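Local coordinates for iodotyrosine deiodinase (Thermotoga neapolitana DSM 4359, PDB 6PZ0) that uses FMN to remove halogen from halotyrosines, reductively converting mono- and diiodotyrosine to tyrosine and iodide, at the flavin mononucleotide and tyrosine site. Numbering follows the deposited sequence. Chains: chain A/B, iodotyrosine deiodinase.

The flavin mononucleotide and tyrosine site. Residues chain A 12-13, 15, 68, 72, 82-83, 88, 92, 136-139, 173-174, 176; chain B 38-42, 112, 115-116. With FMN (flavin mononucleotide), chain C; TYR (tyrosine), chain D.
The isoalloxazine is sandwiched: the tyrosine ligand's phenol and B:Gly40 CA lie on one face, A:Val136 CG2 and the A:Pro137 ring on the other. A:Tyr138 turns its ring edge toward flavin N3 and the ligand carboxylate, while B:Tyr112 meets the ligand phenol edge-to-face, planes 62° apart. The A:Arg15 guanidinium has A:Thr13 CG2 over one face and A:Phe88 CZ over the other; thus held, it grips the flavin side-on and nearly in plane, NE to FMN O2 (2.7 Å) and NH2 to FMN N1 (3.0 Å), which would suit negative charge on the reduced flavin. From the crowded chi1 of 58°, the A:Thr139 hydroxyl OG1 lies between FMN N5 (3.0 Å) and FMN O4, so its one hydrogen is shared or goes to one of them.

Flavin and protein share the ligand's amino and carboxylate groups. The tyrosine ligand's amine N bonds flavin O4 and the syn lone pair of A:Glu68 OE2 (2.8 Å), whose anti lone pair takes the A:Tyr138 hydroxyl, fixing the carboxylate. The tyrosine ligand's carboxylate O accepts from A:Tyr72 OH (2.6 Å) and salt-bridges A:Lys92 NZ; OXT takes flavin N3-H. The ligand's phenol OH shares a hydrogen bond with FMN ribityl O2' (2.6 Å).

A:Trp82 lays one face against the B:Met41 carbonyl and CB, and its CZ3 touches ligand CE1 (3.7 Å). An alanine here would probably loosen both the phenol pocket and the packing on B:Met41. At the far end, A:Arg176 takes the phosphate end-on, NH2 to FMN O2P (2.7 Å).

This active site of the nitroreductase-family homodimer spans the subunit interface: helices 54-74 and 77-85 of chain A cover the bound product, L-tyrosine, while B 3-10 helix 40-42 and the beginning of B helix 113-130 complete the flavin pocket.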
loop_
_atom_site.group_PDB
_atom_site.type_symbol
_atom_site.label_atom_id
_atom_site.label_comp_id
_atom_site.label_asym_id
_atom_site.label_seq_id
_atom_site.Cartn_x
_atom_site.Cartn_y
_atom_site.Cartn_z
ATOM N N LYS A 12 -12.550 -6.642 -6.864
ATOM C CA LYS A 12 -12.132 -6.319 -8.206
ATOM C C LYS A 12 -12.446 -4.871 -8.471
ATOM O O LYS A 12 -13.150 -4.230 -7.695
ATOM C CB LYS A 12 -12.839 -7.197 -9.219
ATOM C CG LYS A 12 -14.350 -6.973 -9.334
ATOM C CD LYS A 12 -14.979 -7.960 -10.334
ATOM C CE LYS A 12 -16.492 -7.824 -10.437
ATOM N NZ LYS A 12 -17.235 -8.470 -9.320
ATOM N N THR A 13 -11.932 -4.361 -9.574
ATOM C CA THR A 13 -12.196 -2.984 -9.955
ATOM C C THR A 13 -13.663 -2.758 -10.161
ATOM O O THR A 13 -14.350 -3.593 -10.737
ATOM C CB THR A 13 -11.477 -2.610 -11.255
ATOM O OG1 THR A 13 -10.152 -3.143 -11.263
ATOM C CG2 THR A 13 -11.401 -1.114 -11.411
ATOM N N ARG A 15 -15.793 0.242 -12.018
ATOM C CA ARG A 15 -15.816 1.477 -12.798
ATOM C C ARG A 15 -17.235 1.845 -13.206
ATOM O O ARG A 15 -17.462 2.858 -13.881
ATOM C CB ARG A 15 -14.943 1.350 -14.047
ATOM C CG ARG A 15 -13.491 1.095 -13.746
ATOM C CD ARG A 15 -12.650 1.109 -14.998
ATOM N NE ARG A 15 -11.239 0.853 -14.746
ATOM C CZ ARG A 15 -10.690 -0.356 -14.662
ATOM N NH1 ARG A 15 -11.419 -1.449 -14.805
ATOM N NH2 ARG A 15 -9.400 -0.472 -14.436
ATOM N N GLU A 68 -6.018 12.781 -19.655
ATOM C CA GLU A 68 -6.039 11.436 -20.202
ATOM C C GLU A 68 -6.016 11.473 -21.718
ATOM O O GLU A 68 -5.330 10.693 -22.360
ATOM C CB GLU A 68 -7.277 10.675 -19.741
ATOM C CG GLU A 68 -7.301 10.343 -18.250
ATOM C CD GLU A 68 -6.271 9.328 -17.824
ATOM O OE1 GLU A 68 -5.368 8.964 -18.626
ATOM O OE2 GLU A 68 -6.382 8.903 -16.645
ATOM N N TYR A 72 -3.400 9.561 -23.935
ATOM C CA TYR A 72 -3.773 8.470 -24.842
ATOM C C TYR A 72 -3.219 8.709 -26.234
ATOM O O TYR A 72 -2.991 7.763 -26.995
ATOM C CB TYR A 72 -5.286 8.282 -24.902
ATOM C CG TYR A 72 -5.747 7.258 -23.892
ATOM C CD1 TYR A 72 -6.016 7.634 -22.582
ATOM C CD2 TYR A 72 -5.857 5.921 -24.230
ATOM C CE1 TYR A 72 -6.409 6.716 -21.646
ATOM C CE2 TYR A 72 -6.252 4.984 -23.312
ATOM C CZ TYR A 72 -6.521 5.381 -22.008
ATOM O OH TYR A 72 -6.912 4.435 -21.099
ATOM N N TRP A 82 -1.749 -2.799 -23.377
ATOM C CA TRP A 82 -2.723 -3.278 -22.397
ATOM C C TRP A 82 -4.018 -2.448 -22.462
ATOM O O TRP A 82 -5.125 -2.995 -22.477
ATOM C CB TRP A 82 -2.109 -3.226 -20.983
ATOM C CG TRP A 82 -2.949 -3.839 -19.887
ATOM C CD1 TRP A 82 -2.971 -5.144 -19.509
ATOM C CD2 TRP A 82 -3.876 -3.163 -19.032
ATOM N NE1 TRP A 82 -3.849 -5.333 -18.481
ATOM C CE2 TRP A 82 -4.416 -4.129 -18.160
ATOM C CE3 TRP A 82 -4.283 -1.828 -18.903
ATOM C CZ2 TRP A 82 -5.341 -3.816 -17.188
ATOM C CZ3 TRP A 82 -5.212 -1.514 -17.938
ATOM C CH2 TRP A 82 -5.729 -2.508 -17.085
ATOM N N LEU A 83 -3.883 -1.129 -22.493
ATOM C CA LEU A 83 -5.053 -0.263 -22.594
ATOM C C LEU A 83 -5.828 -0.497 -23.874
ATOM O O LEU A 83 -7.060 -0.552 -23.864
ATOM C CB LEU A 83 -4.645 1.195 -22.530
ATOM C CG LEU A 83 -4.085 1.645 -21.179
ATOM C CD1 LEU A 83 -3.534 3.035 -21.309
ATOM C CD2 LEU A 83 -5.125 1.575 -20.054
ATOM N N PHE A 88 -9.784 0.568 -23.154
ATOM C CA PHE A 88 -9.812 1.789 -22.342
ATOM C C PHE A 88 -9.807 3.012 -23.242
ATOM O O PHE A 88 -9.200 2.992 -24.326
ATOM C CB PHE A 88 -8.590 1.849 -21.424
ATOM C CG PHE A 88 -8.693 0.997 -20.182
ATOM C CD1 PHE A 88 -8.607 -0.384 -20.237
ATOM C CD2 PHE A 88 -8.850 1.597 -18.954
ATOM C CE1 PHE A 88 -8.697 -1.146 -19.088
ATOM C CE2 PHE A 88 -8.939 0.841 -17.808
ATOM C CZ PHE A 88 -8.868 -0.537 -17.875
ATOM N N LYS A 92 -13.840 9.339 -18.679
ATOM C CA LYS A 92 -13.920 8.831 -17.309
ATOM C C LYS A 92 -15.246 9.175 -16.686
ATOM O O LYS A 92 -15.310 9.958 -15.723
ATOM C CB LYS A 92 -12.786 9.390 -16.467
ATOM C CG LYS A 92 -11.403 9.092 -17.005
ATOM C CD LYS A 92 -11.129 7.561 -17.140
ATOM C CE LYS A 92 -9.992 7.259 -18.075
ATOM N NZ LYS A 92 -10.029 5.807 -18.566
ATOM N N VAL A 136 -12.033 2.150 -7.628
ATOM C CA VAL A 136 -10.929 1.966 -8.565
ATOM C C VAL A 136 -9.872 2.995 -8.183
ATOM O O VAL A 136 -10.201 4.145 -7.944
ATOM C CB VAL A 136 -11.335 2.118 -10.069
ATOM C CG1 VAL A 136 -12.098 3.387 -10.321
ATOM C CG2 VAL A 136 -10.099 2.075 -10.937
ATOM N N PRO A 137 -8.605 2.569 -8.057
ATOM C CA PRO A 137 -7.563 3.554 -7.785
ATOM C C PRO A 137 -7.296 4.325 -9.041
ATOM O O PRO A 137 -6.608 3.847 -9.932
ATOM C CB PRO A 137 -6.362 2.712 -7.385
ATOM C CG PRO A 137 -6.909 1.365 -7.056
ATOM C CD PRO A 137 -8.096 1.198 -7.928
ATOM N N TYR A 138 -7.908 5.484 -9.148
ATOM C CA TYR A 138 -7.806 6.234 -10.382
ATOM C C TYR A 138 -6.656 7.221 -10.283
ATOM O O TYR A 138 -6.606 8.045 -9.381
ATOM C CB TYR A 138 -9.117 6.940 -10.712
ATOM C CG TYR A 138 -8.907 7.780 -11.923
ATOM C CD1 TYR A 138 -8.567 7.198 -13.142
ATOM C CD2 TYR A 138 -8.990 9.154 -11.851
ATOM C CE1 TYR A 138 -8.332 7.984 -14.253
ATOM C CE2 TYR A 138 -8.750 9.939 -12.941
ATOM C CZ TYR A 138 -8.425 9.347 -14.149
ATOM O OH TYR A 138 -8.166 10.124 -15.241
ATOM N N THR A 139 -5.741 7.131 -11.246
ATOM C CA THR A 139 -4.539 7.936 -11.245
ATOM C C THR A 139 -4.389 8.610 -12.601
ATOM O O THR A 139 -3.846 8.018 -13.515
ATOM C CB THR A 139 -3.294 7.076 -10.950
ATOM O OG1 THR A 139 -3.199 6.033 -11.919
ATOM C CG2 THR A 139 -3.390 6.431 -9.565
ATOM N N LYS A 173 -13.209 -9.666 -12.770
ATOM C CA LYS A 173 -11.849 -9.515 -12.330
ATOM C C LYS A 173 -10.918 -10.010 -13.406
ATOM O O LYS A 173 -11.207 -11.019 -14.067
ATOM C CB LYS A 173 -11.623 -10.291 -11.042
ATOM C CG LYS A 173 -10.375 -9.863 -10.329
ATOM C CD LYS A 173 -10.289 -10.407 -8.918
ATOM C CE LYS A 173 -8.968 -9.977 -8.332
ATOM N NZ LYS A 173 -8.936 -10.082 -6.871
ATOM N N TYR A 174 -9.821 -9.306 -13.614
ATOM C CA TYR A 174 -8.778 -9.802 -14.508
ATOM C C TYR A 174 -8.015 -10.963 -13.875
ATOM O O TYR A 174 -8.058 -11.182 -12.663
ATOM C CB TYR A 174 -7.808 -8.694 -14.886
ATOM C CG TYR A 174 -8.439 -7.535 -15.631
ATOM C CD1 TYR A 174 -9.655 -7.684 -16.290
ATOM C CD2 TYR A 174 -7.809 -6.310 -15.695
ATOM C CE1 TYR A 174 -10.227 -6.629 -16.957
ATOM C CE2 TYR A 174 -8.380 -5.242 -16.351
ATOM C CZ TYR A 174 -9.583 -5.418 -16.995
ATOM O OH TYR A 174 -10.149 -4.364 -17.664
ATOM N N ARG A 176 -4.958 -13.424 -12.464
ATOM C CA ARG A 176 -3.752 -13.230 -11.694
ATOM C C ARG A 176 -2.777 -14.331 -12.009
ATOM O O ARG A 176 -3.094 -15.510 -11.902
ATOM C CB ARG A 176 -4.034 -13.224 -10.189
ATOM C CG ARG A 176 -4.852 -12.074 -9.649
ATOM C CD ARG A 176 -4.083 -10.788 -9.794
ATOM N NE ARG A 176 -4.730 -9.650 -9.150
ATOM C CZ ARG A 176 -5.765 -8.988 -9.656
ATOM N NH1 ARG A 176 -6.309 -9.353 -10.813
ATOM N NH2 ARG A 176 -6.275 -7.967 -9.001
ATOM N N PRO B 38 -5.120 -5.269 -6.461
ATOM C CA PRO B 38 -5.066 -4.556 -7.739
ATOM C C PRO B 38 -3.671 -4.046 -7.991
ATOM O O PRO B 38 -2.868 -3.962 -7.060
ATOM C CB PRO B 38 -6.031 -3.390 -7.536
ATOM C CG PRO B 38 -5.983 -3.137 -6.067
ATOM C CD PRO B 38 -5.901 -4.523 -5.459
ATOM N N SER B 39 -3.382 -3.687 -9.230
ATOM C CA SER B 39 -2.100 -3.090 -9.576
ATOM C C SER B 39 -2.290 -2.354 -10.893
ATOM O O SER B 39 -3.229 -2.656 -11.635
ATOM C CB SER B 39 -0.996 -4.141 -9.709
ATOM O OG SER B 39 -1.285 -5.069 -10.747
ATOM N N GLY B 40 -1.430 -1.379 -11.143
ATOM C CA GLY B 40 -1.473 -0.605 -12.370
ATOM C C GLY B 40 -1.350 -1.570 -13.549
ATOM O O GLY B 40 -0.472 -2.425 -13.567
ATOM N N MET B 41 -2.217 -1.381 -14.535
ATOM C CA MET B 41 -2.368 -2.279 -15.692
ATOM C C MET B 41 -2.296 -3.777 -15.362
ATOM O O MET B 41 -1.912 -4.621 -16.223
ATOM C CB MET B 41 -1.350 -1.935 -16.789
ATOM C CG MET B 41 0.121 -2.050 -16.461
ATOM S SD MET B 41 1.095 -2.005 -18.024
ATOM C CE MET B 41 0.895 -3.683 -18.550
ATOM N N ASN B 42 -2.784 -4.127 -14.172
ATOM C CA ASN B 42 -2.756 -5.498 -13.668
ATOM C C ASN B 42 -1.390 -6.154 -13.870
ATOM O O ASN B 42 -1.275 -7.357 -14.151
ATOM C CB ASN B 42 -3.860 -6.339 -14.313
ATOM C CG ASN B 42 -4.109 -7.657 -13.562
ATOM O OD1 ASN B 42 -4.014 -7.709 -12.339
ATOM N ND2 ASN B 42 -4.400 -8.715 -14.300
ATOM N N TYR B 112 3.220 2.324 -12.341
ATOM C CA TYR B 112 2.591 2.348 -11.032
ATOM C C TYR B 112 3.095 1.226 -10.126
ATOM O O TYR B 112 2.361 0.771 -9.238
ATOM C CB TYR B 112 1.079 2.226 -11.168
ATOM C CG TYR B 112 0.521 3.024 -12.316
ATOM C CD1 TYR B 112 0.248 4.362 -12.163
ATOM C CD2 TYR B 112 0.295 2.436 -13.566
ATOM C CE1 TYR B 112 -0.241 5.121 -13.225
ATOM C CE2 TYR B 112 -0.195 3.186 -14.639
ATOM C CZ TYR B 112 -0.460 4.535 -14.445
ATOM O OH TYR B 112 -0.944 5.295 -15.488
ATOM N N GLU B 115 3.438 2.131 -6.159
ATOM C CA GLU B 115 2.128 2.282 -5.562
ATOM C C GLU B 115 1.441 0.929 -5.418
ATOM O O GLU B 115 0.846 0.607 -4.386
ATOM C CB GLU B 115 1.289 3.234 -6.395
ATOM C CG GLU B 115 1.869 4.643 -6.373
ATOM C CD GLU B 115 1.178 5.585 -7.314
ATOM O OE1 GLU B 115 0.586 5.132 -8.315
ATOM O OE2 GLU B 115 1.231 6.802 -7.051
ATOM N N SER B 116 1.561 0.115 -6.454
ATOM C CA SER B 116 0.914 -1.174 -6.465
ATOM C C SER B 116 1.510 -2.128 -5.450
ATOM O O SER B 116 0.798 -2.878 -4.818
ATOM C CB SER B 116 1.027 -1.820 -7.843
ATOM O OG SER B 116 0.331 -1.085 -8.824
HETATM N N1 FMN C . -7.711 1.816 -13.336
HETATM C C2 FMN C . -8.128 2.746 -14.220
HETATM O O2 FMN C . -9.131 2.543 -14.876
HETATM N N3 FMN C . -7.423 3.901 -14.362
HETATM C C4 FMN C . -6.305 4.165 -13.623
HETATM O O4 FMN C . -5.708 5.234 -13.791
HETATM C C4A FMN C . -5.865 3.206 -12.713
HETATM N N5 FMN C . -4.736 3.432 -11.954
HETATM C C5A FMN C . -4.335 2.490 -11.028
HETATM C C6 FMN C . -3.206 2.749 -10.265
HETATM C C7 FMN C . -2.772 1.819 -9.326
HETATM C C7M FMN C . -1.556 2.134 -8.504
HETATM C C8 FMN C . -3.489 0.637 -9.176
HETATM C C8M FMN C . -3.034 -0.347 -8.135
HETATM C C9 FMN C . -4.620 0.364 -9.941
HETATM C C9A FMN C . -5.050 1.297 -10.889
HETATM N N10 FMN C . -6.180 1.052 -11.692
HETATM C C10 FMN C . -6.589 2.038 -12.575
HETATM C "C1'" FMN C . -6.973 -0.206 -11.561
HETATM C "C2'" FMN C . -6.251 -1.371 -12.280
HETATM O "O2'" FMN C . -6.441 -1.300 -13.684
HETATM C "C3'" FMN C . -6.733 -2.714 -11.735
HETATM O "O3'" FMN C . -6.323 -2.793 -10.395
HETATM C "C4'" FMN C . -6.187 -3.928 -12.511
HETATM O "O4'" FMN C . -6.703 -3.894 -13.821
HETATM C "C5'" FMN C . -6.634 -5.210 -11.857
HETATM O "O5'" FMN C . -8.037 -5.195 -11.755
HETATM P P FMN C . -8.788 -6.430 -11.125
HETATM O O1P FMN C . -10.292 -6.183 -11.293
HETATM O O2P FMN C . -8.458 -6.522 -9.656
HETATM O O3P FMN C . -8.331 -7.710 -11.804
HETATM N N TYR D . -5.070 6.440 -16.179
HETATM C CA TYR D . -5.441 5.923 -17.502
HETATM C C TYR D . -6.909 5.524 -17.550
HETATM O O TYR D . -7.429 5.155 -18.613
HETATM C CB TYR D . -4.549 4.741 -17.884
HETATM C CG TYR D . -4.538 3.569 -16.929
HETATM C CD1 TYR D . -5.594 2.672 -16.876
HETATM C CD2 TYR D . -3.443 3.335 -16.107
HETATM C CE1 TYR D . -5.574 1.585 -16.009
HETATM C CE2 TYR D . -3.409 2.231 -15.252
HETATM C CZ TYR D . -4.479 1.383 -15.204
HETATM O OH TYR D . -4.444 0.311 -14.342
HETATM O OXT TYR D . -7.592 5.562 -16.512
HETATM O O HOH W 1 -9.527 -3.629 -13.859
HETATM O O HOH W 2 -10.719 3.863 -16.591
HETATM O O HOH W 3 -3.082 7.883 -17.667
#